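Local coordinates for DNA helicase RecQ (Deinococcus radiodurans, PDB 4Q48), which probably couples ATP hydrolysis to the unwinding of duplex DNA as it translocates in the 3'-5' direction, here seen as its zinc-containing catalytic core, at residues M419-T424 against G499-G504; D438-R443 against K468-V473. All coordinates share one frame; numbering follows the deposited sequence.

Interaction 1: M419-T424 against G499-G504; sequences MALSAT and GILKEG
Leu-421 and Leu-501 mark the closest backbone approach of the segments, their CA atoms 7.6 Å apart, where a middle turn of helix 414-426 meets the end of the short helix 498-501. Both belong to the RQC domain, a winged-helix member of the helix-turn-helix clan, and the contact ties helix 414-426 to a short helix near the end of the modelled chain. It is mainly apolar, with one hydroxyl at its margin. Leu-421 reaches between two neighbouring side chains: its CD1 lies 3.9 Å from CB of Ile-500 and 4.0 Å from CG of Leu-501. Its CG stands anti to the carbonyl carbon (chi1 -66°), and with chi2 at 171° CD1 extends anti to CA, toward the short helix. The side chains of Leu-421 and Ile-500 cross at about a right angle, and CD1 of Leu-421 also meets CG2 of Ile-500 at 4.0 Å. Leu-501 instead straddles the base of Leu-421, with CD1 and CD2 each 4.1 Å from CB of Leu-421. An alanine in place of Leu-501 would probably open a gap over CB of Leu-421 and leave that side chain freer to turn. Tyr-482 touches both Leu-421 and Ile-500, while Leu-477 of helix 467-479 packs on Ile-500. Beyond Leu-501 the chain leaves helical geometry at Lys-502. At the partly exposed margin, the hydroxyl of Ser-422 bonds weakly back to the carbonyl O of Gln-418, and this same OG lies 3.8 Å from CD2 of Leu-501.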
ATOM      1  N   MET A 419     -14.925   3.023  26.909  1.00 30.12           N
ATOM      2  CA  MET A 419     -16.240   3.642  27.019  1.00 25.80           C
ATOM      3  C   MET A 419     -16.803   3.960  25.648  1.00 31.00           C
ATOM      4  O   MET A 419     -17.970   3.686  25.354  1.00 35.60           O
ATOM      5  CB  MET A 419     -16.188   4.907  27.818  1.00 23.40           C
ATOM      6  CG  MET A 419     -16.219   4.721  29.267  1.00 24.05           C
ATOM      7  SD  MET A 419     -16.014   6.332  30.046  1.00 48.96           S
ATOM      8  CE  MET A 419     -14.976   5.848  31.438  1.00 38.10           C
ATOM      9  N   ALA A 420     -15.953   4.500  24.792  1.00 32.52           N
ATOM     10  CA  ALA A 420     -16.416   4.930  23.491  1.00 33.35           C
ATOM     11  C   ALA A 420     -16.790   3.726  22.651  1.00 28.91           C
ATOM     12  O   ALA A 420     -17.866   3.707  22.063  1.00 26.76           O
ATOM     13  CB  ALA A 420     -15.359   5.787  22.796  1.00 26.43           C
ATOM     14  N   LEU A 421     -15.933   2.710  22.634  1.00 29.25           N
ATOM     15  CA  LEU A 421     -16.216   1.508  21.850  1.00 30.50           C
ATOM     16  C   LEU A 421     -17.513   0.812  22.335  1.00 34.03           C
ATOM     17  O   LEU A 421     -18.297   0.313  21.521  1.00 28.98           O
ATOM     18  CB  LEU A 421     -15.030   0.541  21.891  1.00 23.55           C
ATOM     19  CG  LEU A 421     -13.717   0.995  21.222  1.00 27.23           C
ATOM     20  CD1 LEU A 421     -12.606   0.034  21.550  1.00 28.22           C
ATOM     21  CD2 LEU A 421     -13.768   1.218  19.706  1.00 24.31           C
ATOM     22  N   SER A 422     -17.763   0.782  23.641  1.00 31.80           N
ATOM     23  CA  SER A 422     -18.985   0.123  24.072  1.00 35.15           C
ATOM     24  C   SER A 422     -20.179   0.948  23.633  1.00 37.67           C
ATOM     25  O   SER A 422     -21.182   0.401  23.145  1.00 37.77           O
ATOM     26  CB  SER A 422     -19.003  -0.114  25.568  1.00 29.93           C
ATOM     27  OG  SER A 422     -17.935  -0.982  25.896  1.00 42.36           O
ATOM     28  N   ALA A 423     -20.032   2.266  23.744  1.00 35.13           N
ATOM     29  CA  ALA A 423     -21.113   3.188  23.469  1.00 31.74           C
ATOM     30  C   ALA A 423     -21.626   2.973  22.054  1.00 35.29           C
ATOM     31  O   ALA A 423     -22.835   2.878  21.808  1.00 35.14           O
ATOM     32  CB  ALA A 423     -20.631   4.612  23.647  1.00 26.55           C
ATOM     33  N   THR A 424     -20.697   2.843  21.124  1.00 35.03           N
ATOM     34  CA  THR A 424     -21.088   2.697  19.752  1.00 34.09           C
ATOM     35  C   THR A 424     -21.682   1.307  19.553  1.00 35.34           C
ATOM     36  O   THR A 424     -22.578   1.129  18.713  1.00 36.83           O
ATOM     37  CB  THR A 424     -19.893   2.973  18.801  1.00 33.25           C
ATOM     38  OG1 THR A 424     -20.178   2.489  17.496  1.00 39.46           O
ATOM     39  CG2 THR A 424     -18.683   2.280  19.251  1.00 38.14           C
ATOM     40  N   GLY A 499      -9.180  -5.657  20.690  1.00 38.31           N
ATOM     41  CA  GLY A 499      -7.875  -5.325  21.226  1.00 39.92           C
ATOM     42  C   GLY A 499      -7.977  -4.467  22.463  1.00 43.84           C
ATOM     43  O   GLY A 499      -7.397  -4.794  23.514  1.00 49.13           O
ATOM     44  N   ILE A 500      -8.746  -3.387  22.374  1.00 35.57           N
ATOM     45  CA  ILE A 500      -8.869  -2.512  23.519  1.00 31.26           C
ATOM     46  C   ILE A 500      -9.862  -3.093  24.516  1.00 36.22           C
ATOM     47  O   ILE A 500      -9.671  -3.020  25.732  1.00 42.96           O
ATOM     48  CB  ILE A 500      -9.248  -1.092  23.067  1.00 29.37           C
ATOM     49  CG1 ILE A 500      -8.038  -0.490  22.343  1.00 35.71           C
ATOM     50  CG2 ILE A 500      -9.599  -0.198  24.251  1.00 27.16           C
ATOM     51  CD1 ILE A 500      -8.169   0.950  21.927  1.00 30.74           C
ATOM     52  N   LEU A 501     -10.907  -3.706  23.987  1.00 37.67           N
ATOM     53  CA  LEU A 501     -12.037  -4.161  24.778  1.00 39.33           C
ATOM     54  C   LEU A 501     -11.755  -5.397  25.637  1.00 41.40           C
ATOM     55  O   LEU A 501     -12.245  -5.494  26.769  1.00 42.97           O
ATOM     56  CB  LEU A 501     -13.213  -4.437  23.833  1.00 37.90           C
ATOM     57  CG  LEU A 501     -13.997  -3.192  23.421  1.00 34.51           C
ATOM     58  CD1 LEU A 501     -14.974  -3.499  22.271  1.00 27.22           C
ATOM     59  CD2 LEU A 501     -14.712  -2.532  24.620  1.00 26.50           C
ATOM     60  N   LYS A 502     -10.977  -6.338  25.109  1.00 37.87           N
ATOM     61  CA  LYS A 502     -10.791  -7.613  25.802  1.00 44.50           C
ATOM     62  C   LYS A 502      -9.330  -8.048  25.932  1.00 47.83           C
ATOM     63  O   LYS A 502      -8.985  -8.756  26.870  1.00 54.24           O
ATOM     64  CB  LYS A 502     -11.594  -8.717  25.097  1.00 43.51           C
ATOM     65  CG  LYS A 502     -13.118  -8.423  25.009  1.00 44.92           C
ATOM     66  CD  LYS A 502     -13.911  -8.914  26.216  1.00 43.18           C
ATOM     67  CE  LYS A 502     -15.431  -8.720  26.005  1.00 59.32           C
ATOM     68  NZ  LYS A 502     -16.250  -9.997  26.119  1.00 59.45           N
ATOM     69  N   GLU A 503      -8.478  -7.641  24.994  1.00 42.17           N
ATOM     70  CA  GLU A 503      -7.108  -8.126  24.952  1.00 35.95           C
ATOM     71  C   GLU A 503      -6.057  -7.133  25.508  1.00 45.33           C
ATOM     72  O   GLU A 503      -4.864  -7.240  25.203  1.00 42.37           O
ATOM     73  CB  GLU A 503      -6.749  -8.483  23.510  1.00 38.81           C
ATOM     74  CG  GLU A 503      -7.659  -9.476  22.813  1.00 40.66           C
ATOM     75  CD  GLU A 503      -7.472  -9.478  21.285  1.00 49.23           C
ATOM     76  OE1 GLU A 503      -6.654  -8.664  20.782  1.00 53.53           O
ATOM     77  OE2 GLU A 503      -8.148 -10.273  20.582  1.00 42.68           O
ATOM     78  N   GLY A 504      -6.476  -6.185  26.336  1.00 48.01           N
ATOM     79  CA  GLY A 504      -5.524  -5.332  27.040  1.00 48.99           C
ATOM     80  C   GLY A 504      -4.758  -4.257  26.253  1.00 48.99           C
ATOM     81  O   GLY A 504      -3.908  -3.553  26.815  1.00 43.88           O
TER

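Interaction 2: D438-R443 against K468-V473; sequences DVLLGR and KLWRSV
Leu-440 lays its CD1 methyl over one face of the Trp-470 indole in a CH-pi contact, 3.8 Å from the centroid of the six-membered ring and 24° off the ring normal. The methyl is offset toward the CD2-CE3 bond of Trp-470, with CE3 nearest to CD1 of Leu-440 at 3.5 Å. The indole is directed across to helix 433-441 with its CG anti to the carbonyl carbon (chi1 -75°). The other apolar contact between the segments comes at the ring edge, near its plane, where CD2 of Leu-441 lies 4.0 Å from CD1 of Trp-470. The second methyl of this leucine, CD1, packs over the centre of one face of the Arg-443 guanidinium. Among the polar interactions, the buried NE1 of the indole is satisfied by a hydrogen bond to the carbonyl O of Gly-462, which is likely to restrain the rotation of the ring. NH1 of Arg-443 and OD1 of Asp-438 form a salt bridge at 3.4 Å, its hydrogen bond nearly straight but weak, and Glu-467 is a second partner for that NH1. Backbone bonds close helix 433-441 in a Schellman motif, with Gly-442 at positive phi. Within the winged-helix RQC domain, the contact joins helix 433-441 to helix 467-479, and helix 414-426 adjoins both, its Glu-416 meeting Trp-470.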
ATOM      1  N   ASP A 438     -23.015  12.646  22.763  1.00 44.96           N
ATOM      2  CA  ASP A 438     -24.194  13.025  23.559  1.00 48.38           C
ATOM      3  C   ASP A 438     -24.508  11.941  24.565  1.00 49.78           C
ATOM      4  O   ASP A 438     -24.736  12.217  25.751  1.00 50.36           O
ATOM      5  CB  ASP A 438     -25.430  13.248  22.679  1.00 50.94           C
ATOM      6  CG  ASP A 438     -25.507  14.652  22.100  1.00 61.47           C
ATOM      7  OD1 ASP A 438     -24.917  15.586  22.703  1.00 64.24           O
ATOM      8  OD2 ASP A 438     -26.146  14.807  21.028  1.00 59.15           O
ATOM      9  N   VAL A 439     -24.520  10.704  24.075  1.00 42.48           N
ATOM     10  CA  VAL A 439     -24.788   9.566  24.918  1.00 42.43           C
ATOM     11  C   VAL A 439     -23.728   9.507  26.003  1.00 46.70           C
ATOM     12  O   VAL A 439     -24.035   9.418  27.199  1.00 49.26           O
ATOM     13  CB  VAL A 439     -24.813   8.249  24.112  1.00 44.33           C
ATOM     14  CG1 VAL A 439     -24.997   7.068  25.036  1.00 41.69           C
ATOM     15  CG2 VAL A 439     -25.913   8.281  23.045  1.00 43.52           C
ATOM     16  N   LEU A 440     -22.472   9.584  25.583  1.00 47.68           N
ATOM     17  CA  LEU A 440     -21.365   9.555  26.528  1.00 46.68           C
ATOM     18  C   LEU A 440     -21.493  10.627  27.615  1.00 50.91           C
ATOM     19  O   LEU A 440     -21.143  10.386  28.764  1.00 52.89           O
ATOM     20  CB  LEU A 440     -20.047   9.716  25.785  1.00 44.27           C
ATOM     21  CG  LEU A 440     -19.574   8.465  25.045  1.00 46.17           C
ATOM     22  CD1 LEU A 440     -18.419   8.794  24.079  1.00 42.17           C
ATOM     23  CD2 LEU A 440     -19.146   7.401  26.046  1.00 37.29           C
ATOM     24  N   LEU A 441     -22.008  11.799  27.250  1.00 50.59           N
ATOM     25  CA  LEU A 441     -22.043  12.940  28.162  1.00 54.01           C
ATOM     26  C   LEU A 441     -23.295  12.952  29.014  1.00 58.69           C
ATOM     27  O   LEU A 441     -23.370  13.639  30.036  1.00 63.29           O
ATOM     28  CB  LEU A 441     -21.956  14.247  27.368  1.00 54.04           C
ATOM     29  CG  LEU A 441     -20.590  14.617  26.806  1.00 50.72           C
ATOM     30  CD1 LEU A 441     -20.709  15.854  25.975  1.00 46.84           C
ATOM     31  CD2 LEU A 441     -19.593  14.818  27.938  1.00 42.72           C
ATOM     32  N   GLY A 442     -24.279  12.173  28.603  1.00 63.13           N
ATOM     33  CA  GLY A 442     -25.520  12.127  29.342  1.00 64.56           C
ATOM     34  C   GLY A 442     -26.354  13.345  29.027  1.00 66.65           C
ATOM     35  O   GLY A 442     -26.997  13.892  29.924  1.00 69.63           O
ATOM     36  N   ARG A 443     -26.303  13.791  27.771  1.00 64.09           N
ATOM     37  CA  ARG A 443     -27.138  14.903  27.320  1.00 65.69           C
ATOM     38  C   ARG A 443     -28.424  14.389  26.686  1.00 66.62           C
ATOM     39  O   ARG A 443     -28.378  13.579  25.752  1.00 63.84           O
ATOM     40  CB  ARG A 443     -26.418  15.778  26.303  1.00 65.05           C
ATOM     41  CG  ARG A 443     -25.193  16.515  26.793  1.00 64.61           C
ATOM     42  CD  ARG A 443     -24.492  17.059  25.553  1.00 68.48           C
ATOM     43  NE  ARG A 443     -23.452  18.042  25.826  1.00 69.75           N
ATOM     44  CZ  ARG A 443     -22.608  18.470  24.894  1.00 71.84           C
ATOM     45  NH1 ARG A 443     -22.722  18.000  23.649  1.00 65.63           N
ATOM     46  NH2 ARG A 443     -21.659  19.360  25.195  1.00 61.45           N
ATOM     47  N   LYS A 468     -15.019  18.077  23.772  1.00 49.03           N
ATOM     48  CA  LYS A 468     -13.849  18.147  22.893  1.00 51.42           C
ATOM     49  C   LYS A 468     -12.977  16.883  22.963  1.00 48.40           C
ATOM     50  O   LYS A 468     -12.430  16.428  21.953  1.00 46.85           O
ATOM     51  CB  LYS A 468     -13.012  19.408  23.211  1.00 55.69           C
ATOM     52  CG  LYS A 468     -12.083  19.326  24.433  1.00 56.41           C
ATOM     53  CD  LYS A 468     -11.271  20.609  24.646  1.00 54.55           C
ATOM     54  CE  LYS A 468      -9.850  20.468  24.091  1.00 62.06           C
ATOM     55  NZ  LYS A 468      -8.949  21.641  24.396  1.00 53.55           N
ATOM     56  N   LEU A 469     -12.866  16.316  24.150  1.00 42.76           N
ATOM     57  CA  LEU A 469     -12.046  15.143  24.361  1.00 42.68           C
ATOM     58  C   LEU A 469     -12.613  13.901  23.660  1.00 48.13           C
ATOM     59  O   LEU A 469     -11.867  13.086  23.087  1.00 43.20           O
ATOM     60  CB  LEU A 469     -11.946  14.870  25.851  1.00 40.72           C
ATOM     61  CG  LEU A 469     -11.040  13.720  26.217  1.00 38.35           C
ATOM     62  CD1 LEU A 469     -10.116  14.169  27.305  1.00 46.57           C
ATOM     63  CD2 LEU A 469     -11.891  12.552  26.659  1.00 45.06           C
ATOM     64  N   TRP A 470     -13.935  13.755  23.724  1.00 40.53           N
ATOM     65  CA  TRP A 470     -14.572  12.598  23.155  1.00 34.51           C
ATOM     66  C   TRP A 470     -14.412  12.602  21.671  1.00 36.87           C
ATOM     67  O   TRP A 470     -14.089  11.569  21.092  1.00 36.62           O
ATOM     68  CB  TRP A 470     -16.041  12.547  23.535  1.00 36.59           C
ATOM     69  CG  TRP A 470     -16.214  12.123  24.931  1.00 34.21           C
ATOM     70  CD1 TRP A 470     -16.780  12.839  25.949  1.00 38.51           C
ATOM     71  CD2 TRP A 470     -15.800  10.882  25.493  1.00 32.19           C
ATOM     72  NE1 TRP A 470     -16.735  12.116  27.118  1.00 39.33           N
ATOM     73  CE2 TRP A 470     -16.138  10.906  26.861  1.00 41.32           C
ATOM     74  CE3 TRP A 470     -15.174   9.748  24.976  1.00 34.90           C
ATOM     75  CZ2 TRP A 470     -15.870   9.829  27.721  1.00 43.22           C
ATOM     76  CZ3 TRP A 470     -14.899   8.677  25.836  1.00 35.22           C
ATOM     77  CH2 TRP A 470     -15.248   8.726  27.187  1.00 33.38           C
ATOM     78  N   ARG A 471     -14.602  13.765  21.059  1.00 40.27           N
ATOM     79  CA  ARG A 471     -14.525  13.871  19.609  1.00 36.95           C
ATOM     80  C   ARG A 471     -13.120  13.497  19.197  1.00 40.72           C
ATOM     81  O   ARG A 471     -12.902  12.851  18.151  1.00 43.48           O
ATOM     82  CB  ARG A 471     -14.874  15.278  19.128  1.00 35.85           C
ATOM     83  CG  ARG A 471     -16.349  15.636  19.218  1.00 36.12           C
ATOM     84  CD  ARG A 471     -17.254  14.625  18.511  1.00 40.86           C
ATOM     85  NE  ARG A 471     -17.294  14.806  17.065  1.00 46.19           N
ATOM     86  CZ  ARG A 471     -18.136  15.629  16.445  1.00 46.35           C
ATOM     87  NH1 ARG A 471     -18.997  16.353  17.162  1.00 45.33           N
ATOM     88  NH2 ARG A 471     -18.114  15.733  15.112  1.00 42.34           N
ATOM     89  N   SER A 472     -12.175  13.907  20.042  1.00 39.61           N
ATOM     90  CA  SER A 472     -10.764  13.592  19.877  1.00 37.74           C
ATOM     91  C   SER A 472     -10.496  12.082  20.007  1.00 38.20           C
ATOM     92  O   SER A 472      -9.899  11.468  19.104  1.00 33.99           O
ATOM     93  CB  SER A 472      -9.939  14.372  20.900  1.00 34.24           C
ATOM     94  OG  SER A 472      -8.659  13.784  21.056  1.00 36.46           O
ATOM     95  N   VAL A 473     -10.969  11.488  21.109  1.00 36.91           N
ATOM     96  CA  VAL A 473     -10.845  10.052  21.331  1.00 30.88           C
ATOM     97  C   VAL A 473     -11.435   9.326  20.132  1.00 33.77           C
ATOM     98  O   VAL A 473     -10.828   8.374  19.608  1.00 31.72           O
ATOM     99  CB  VAL A 473     -11.572   9.583  22.621  1.00 30.45           C
ATOM    100  CG1 VAL A 473     -11.846   8.104  22.568  1.00 34.19           C
ATOM    101  CG2 VAL A 473     -10.775   9.910  23.870  1.00 31.48           C
TER

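Interactions 1 and 2 belong to one helical core of the RQC domain, their centres 15 Å apart, with interaction 2 nested along the chain inside the loop that interaction 1 closes. Segment 419-424 joins them directly: SD of Met-419 is 3.8 Å from CH2 of Trp-470, and CB of Ala-423 is 4.0 Å from CD2 of Leu-440. Helix 414-426 thus presents Leu-421 to the short helix 498-501, and Met-419 and Ala-423 to the contact between helices 433-441 and 467-479. Ala-420 extends the join to Val-473. Both contacts lie away from the ADP-binding residues and the four-cysteine zinc site.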